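Local coordinates for protein endo-1,4-beta-xylanase (Pseudoalteromonas haloplanktis, PDB 1H12) that hydrolyses internal beta-1,4 linkages of xylan as a cold-adapted member of glycoside hydrolase family 8, and probably also cleaves related beta-glucans, at residues A87-K92 against K398-T403; F212-N215 against D221-Y224. One frame throughout, in Å; residues are numbered along the deposited sequence. Where two conformers were deposited one is given.

Interaction 1: residues A87-K92 against K398-T403; sequences AVMLNK and KFYNNT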
loop_
_atom_site.group_PDB
_atom_site.type_symbol
_atom_site.label_atom_id
_atom_site.label_comp_id
_atom_site.label_asym_id
_atom_site.label_seq_id
_atom_site.Cartn_x
_atom_site.Cartn_y
_atom_site.Cartn_z
ATOM N N ALA A 87 3.625 -1.514 -12.161
ATOM C CA ALA A 87 4.245 -1.405 -13.482
ATOM C C ALA A 87 5.760 -1.554 -13.415
ATOM O O ALA A 87 6.357 -2.259 -14.216
ATOM C CB ALA A 87 3.815 -0.066 -14.114
ATOM N N VAL A 88 6.430 -0.864 -12.466
ATOM C CA VAL A 88 7.892 -0.948 -12.441
ATOM C C VAL A 88 8.335 -2.361 -12.098
ATOM O O VAL A 88 9.346 -2.834 -12.626
ATOM C CB VAL A 88 8.543 0.128 -11.573
ATOM C CG1 VAL A 88 8.308 -0.042 -10.086
ATOM C CG2 VAL A 88 10.034 0.217 -11.854
ATOM N N MET A 89 7.612 -3.069 -11.244
ATOM C CA MET A 89 8.011 -4.426 -10.893
ATOM C C MET A 89 7.962 -5.376 -12.087
ATOM O O MET A 89 8.720 -6.355 -12.128
ATOM C CB MET A 89 7.157 -4.980 -9.762
ATOM C CG MET A 89 7.328 -4.247 -8.420
ATOM S SD MET A 89 9.058 -4.156 -7.904
ATOM C CE MET A 89 8.890 -2.898 -6.674
ATOM N N LEU A 90 7.065 -5.128 -13.033
ATOM C CA LEU A 90 6.926 -5.978 -14.222
ATOM C C LEU A 90 7.557 -5.379 -15.457
ATOM O O LEU A 90 7.417 -5.937 -16.554
ATOM C CB LEU A 90 5.466 -6.341 -14.424
ATOM C CG LEU A 90 4.852 -7.211 -13.328
ATOM C CD1 LEU A 90 3.422 -7.487 -13.622
ATOM C CD2 LEU A 90 5.593 -8.521 -13.103
ATOM N N ASN A 91 8.318 -4.335 -15.302
ATOM C CA ASN A 91 9.068 -3.731 -16.433
ATOM C C ASN A 91 8.121 -3.120 -17.473
ATOM O O ASN A 91 8.381 -3.177 -18.663
ATOM C CB ASN A 91 10.059 -4.700 -17.077
ATOM C CG ASN A 91 11.435 -4.093 -17.278
ATOM O OD1 ASN A 91 11.791 -3.088 -16.672
ATOM N ND2 ASN A 91 12.223 -4.749 -18.151
ATOM N N LYS A 92 7.027 -2.508 -17.000
ATOM C CA LYS A 92 5.976 -1.955 -17.856
ATOM C C LYS A 92 6.111 -0.431 -17.938
ATOM O O LYS A 92 5.410 0.327 -17.263
ATOM C CB LYS A 92 4.609 -2.373 -17.346
ATOM C CG LYS A 92 4.435 -3.879 -17.224
ATOM C CD LYS A 92 4.348 -4.554 -18.574
ATOM C CE LYS A 92 4.069 -6.013 -18.444
ATOM N NZ LYS A 92 3.862 -6.605 -19.783
ATOM N N LYS A 398 10.448 -6.540 -5.772
ATOM C CA LYS A 398 11.878 -6.446 -5.500
ATOM C C LYS A 398 12.309 -5.009 -5.357
ATOM O O LYS A 398 11.684 -4.109 -5.895
ATOM C CB LYS A 398 12.677 -7.100 -6.609
ATOM C CG LYS A 398 12.375 -8.558 -6.855
ATOM C CD LYS A 398 13.317 -9.139 -7.907
ATOM C CE LYS A 398 13.103 -10.651 -8.147
ATOM N NZ LYS A 398 13.904 -11.147 -9.226
ATOM N N PHE A 399 13.430 -4.798 -4.651
ATOM C CA PHE A 399 14.038 -3.484 -4.526
ATOM C C PHE A 399 15.204 -3.376 -5.500
ATOM O O PHE A 399 16.156 -4.175 -5.428
ATOM C CB PHE A 399 14.556 -3.234 -3.118
ATOM C CG PHE A 399 13.525 -3.029 -2.054
ATOM C CD1 PHE A 399 12.153 -3.181 -2.253
ATOM C CD2 PHE A 399 13.939 -2.670 -0.785
ATOM C CE1 PHE A 399 11.263 -2.966 -1.200
ATOM C CE2 PHE A 399 13.062 -2.497 0.280
ATOM C CZ PHE A 399 11.720 -2.614 0.062
ATOM N N TYR A 400 15.138 -2.430 -6.406
ATOM C CA TYR A 400 16.185 -2.189 -7.411
ATOM C C TYR A 400 16.959 -0.933 -7.018
ATOM O O TYR A 400 16.470 0.179 -7.102
ATOM C CB TYR A 400 15.539 -1.982 -8.817
ATOM C CG TYR A 400 14.823 -3.189 -9.339
ATOM C CD1 TYR A 400 13.497 -3.460 -9.027
ATOM C CD2 TYR A 400 15.484 -4.112 -10.142
ATOM C CE1 TYR A 400 12.866 -4.584 -9.513
ATOM C CE2 TYR A 400 14.853 -5.217 -10.643
ATOM C CZ TYR A 400 13.544 -5.480 -10.315
ATOM O OH TYR A 400 12.956 -6.610 -10.796
ATOM N N ASN A 401 18.177 -1.113 -6.499
ATOM C CA ASN A 401 18.980 0.017 -6.092
ATOM C C ASN A 401 19.537 0.766 -7.255
ATOM O O ASN A 401 19.924 0.187 -8.286
ATOM C CB ASN A 401 20.176 -0.420 -5.230
ATOM C CG ASN A 401 19.833 -0.654 -3.804
ATOM O OD1 ASN A 401 18.853 -0.123 -3.257
ATOM N ND2 ASN A 401 20.651 -1.507 -3.141
ATOM N N ASN A 402 19.669 2.073 -7.101
ATOM C CA ASN A 402 20.409 2.901 -7.998
ATOM C C ASN A 402 21.881 2.719 -7.766
ATOM O O ASN A 402 22.311 2.353 -6.664
ATOM C CB ASN A 402 20.002 4.368 -7.796
ATOM C CG ASN A 402 18.641 4.616 -8.360
ATOM O OD1 ASN A 402 17.587 4.544 -7.573
ATOM N ND2 ASN A 402 18.569 4.769 -9.612
ATOM N N THR A 403 22.654 2.990 -8.782
ATOM C CA THR A 403 24.155 2.886 -8.675
ATOM C C THR A 403 24.739 4.275 -8.726
ATOM O O THR A 403 24.362 5.094 -9.555
ATOM C CB THR A 403 24.673 2.101 -9.817
ATOM O OG1 THR A 403 24.140 2.700 -11.003
ATOM C CG2 THR A 403 24.185 0.793 -9.801
HETATM O O HOH W 1 10.419 -7.174 -10.216
#
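The Y400 ring takes M89 SD at its edge, close to the ring plane: the sulfur lies 4.2 Å from Y400 CE1 and 5.5 Å from the centroid, 90° off the normal, a Met-aromatic contact. A water also sits in the ring plane, accepting from Y400 OH at 2.7 Å and donating to M89 O at 2.7 Å. R159 of helix 143-160 makes a cation-pi contact with this ring. M89 comes from the last turn of helix 77-89, which closes with a Schellman motif: N91, at positive phi, lets K92 N reach A87 O at 2.9 Å. With CG beside the backbone N and the chain bent at chi2 (-54°), the thioether swings over to the backbone of K398. There K398 N gives SD a weak hydrogen bond (3.5 Å, 159°), and M89 CE presses to 3.1 Å from K398 O. The contact thus fastens the chain's C-terminal tail to a helix end. K398 O is buried without a hydrogen-bond partner in the model; across this contact it has only the M89 thioether against it, the CE methyl offering at most a weak polarised C-H, and the firmer polar link is the water bridge from M89 O to Y400 OH.

Interaction 2: residues F212-N215 against D221-Y224; sequences FANN and DKNY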
loop_
_atom_site.group_PDB
_atom_site.type_symbol
_atom_site.label_atom_id
_atom_site.label_comp_id
_atom_site.label_asym_id
_atom_site.label_seq_id
_atom_site.Cartn_x
_atom_site.Cartn_y
_atom_site.Cartn_z
ATOM N N PHE A 212 14.914 3.962 0.781
ATOM C CA PHE A 212 15.141 5.379 0.551
ATOM C C PHE A 212 16.546 5.770 1.051
ATOM O O PHE A 212 17.289 6.467 0.368
ATOM C CB PHE A 212 14.124 6.224 1.263
ATOM C CG PHE A 212 12.661 6.046 0.840
ATOM C CD1 PHE A 212 12.316 5.485 -0.343
ATOM C CD2 PHE A 212 11.658 6.529 1.639
ATOM C CE1 PHE A 212 10.988 5.370 -0.727
ATOM C CE2 PHE A 212 10.332 6.414 1.290
ATOM C CZ PHE A 212 9.987 5.828 0.096
ATOM N N ALA A 213 16.899 5.322 2.245
ATOM C CA ALA A 213 18.199 5.655 2.832
ATOM C C ALA A 213 19.356 5.262 1.925
ATOM O O ALA A 213 20.345 5.979 1.837
ATOM C CB ALA A 213 18.355 4.967 4.190
ATOM N N ASN A 214 19.237 4.113 1.271
ATOM C CA ASN A 214 20.279 3.621 0.395
ATOM C C ASN A 214 20.298 4.257 -0.986
ATOM O O ASN A 214 21.168 3.959 -1.794
ATOM C CB ASN A 214 20.188 2.117 0.266
ATOM C CG ASN A 214 20.580 1.396 1.524
ATOM O OD1 ASN A 214 21.235 1.994 2.428
ATOM N ND2 ASN A 214 20.195 0.148 1.619
ATOM N N ASN A 215 19.318 5.109 -1.274
ATOM C CA ASN A 215 19.157 5.710 -2.595
ATOM C C ASN A 215 19.212 7.211 -2.606
ATOM O O ASN A 215 19.000 7.813 -3.654
ATOM C CB ASN A 215 17.899 5.156 -3.273
ATOM C CG ASN A 215 18.117 3.768 -3.787
ATOM O OD1 ASN A 215 18.550 3.615 -4.948
ATOM N ND2 ASN A 215 17.895 2.732 -2.973
ATOM N N ASP A 221 20.689 12.771 4.938
ATOM C CA ASP A 221 19.450 12.140 4.477
ATOM C C ASP A 221 19.462 10.635 4.593
ATOM O O ASP A 221 18.435 10.033 4.880
ATOM C CB ASP A 221 19.042 12.586 3.083
ATOM C CG ASP A 221 18.443 13.995 3.071
ATOM O OD1 ASP A 221 17.923 14.471 4.090
ATOM O OD2 ASP A 221 18.474 14.692 2.016
ATOM N N LYS A 222 20.624 10.012 4.390
ATOM C CA LYS A 222 20.726 8.604 4.598
ATOM C C LYS A 222 20.358 8.248 6.052
ATOM O O LYS A 222 19.594 7.318 6.331
ATOM C CB LYS A 222 22.093 8.093 4.259
ATOM C CG LYS A 222 22.293 6.704 4.503
ATOM C CD LYS A 222 23.601 6.223 3.980
ATOM C CE LYS A 222 23.632 4.734 3.970
ATOM N NZ LYS A 222 24.896 4.230 3.223
ATOM N N ASN A 223 20.969 8.982 6.967
ATOM C CA ASN A 223 20.683 8.776 8.376
ATOM C C ASN A 223 19.229 9.079 8.738
ATOM O O ASN A 223 18.603 8.331 9.503
ATOM C CB ASN A 223 21.680 9.572 9.233
ATOM C CG ASN A 223 23.024 8.933 9.285
ATOM O OD1 ASN A 223 23.954 9.236 8.447
ATOM N ND2 ASN A 223 23.178 8.087 10.200
ATOM N N TYR A 224 18.688 10.123 8.150
ATOM C CA TYR A 224 17.282 10.489 8.376
ATOM C C TYR A 224 16.364 9.313 8.060
ATOM O O TYR A 224 15.527 8.912 8.874
ATOM C CB TYR A 224 16.903 11.716 7.534
ATOM C CG TYR A 224 15.451 12.102 7.660
ATOM C CD1 TYR A 224 15.039 12.905 8.680
ATOM C CD2 TYR A 224 14.489 11.570 6.792
ATOM C CE1 TYR A 224 13.683 13.263 8.821
ATOM C CE2 TYR A 224 13.162 11.892 6.929
ATOM C CZ TYR A 224 12.743 12.699 7.949
ATOM O OH TYR A 224 11.408 12.978 8.072
#
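A213 and K222 bring the backbones of two successive helices close, their CA atoms just 4.3 Å apart and each carbonyl packed by the other residue's side chain. The small methyl of A213 probably permits this: its CB lies 3.4 Å from K222 O, and in return A213 O is met by the aliphatic part of the lysine, K222 CG coming to 3.4 Å. CG reaches that carbonyl because it stands anti to K222 N (chi1 177°); the rest of the chain runs on fully extended, with K222 CD 3.9 Å from the same A213 O. Helices 206-215 and 219-243 run in roughly opposite directions and are joined by a very short loop, forming a helical hairpin of the (alpha/alpha)6 barrel found in family 8 enzymes; the contact holds its turn, where the C-terminal part of one helix faces the first turns of the next. Toward the solvent the fit slackens. K222 crosses N214 obliquely, and K222 CE stops 4.0 Å from N214 OD1, a van der Waals approach, while the ammonium NZ is 4.4 Å from that OD1, too far for a hydrogen bond. The amide of N214 instead spends its ND2 on Y12 OH. Beside the turn D221 forms a salt bridge with K180, which also makes a cation-pi contact with Y224, and the F212 ring leads off from the contact to W225, which it meets edge-to-face.

Overall arrangement
From the N terminus, the chain first passes the end of helix 77-89, where 87-92 awaits its partner. It then runs through helix 143-160 to 212-215 and, after a five-residue interval, to 221-224, so interaction 2 closes a short local loop. The chain continues through the remaining helices to 398-403, where interaction 1 closes a loop of some 300 residues that contains interaction 2 entirely. Their centres lie about 18 Å apart, yet the two meet directly: N215 OD1 is 2.9 Å from N402 N, and N215 ND2 is 3.0 Å from N401 OD1, both probable hydrogen bonds. The C-terminal tail thereby links helix 77-89 to the hairpin of helices 206-215 and 219-243.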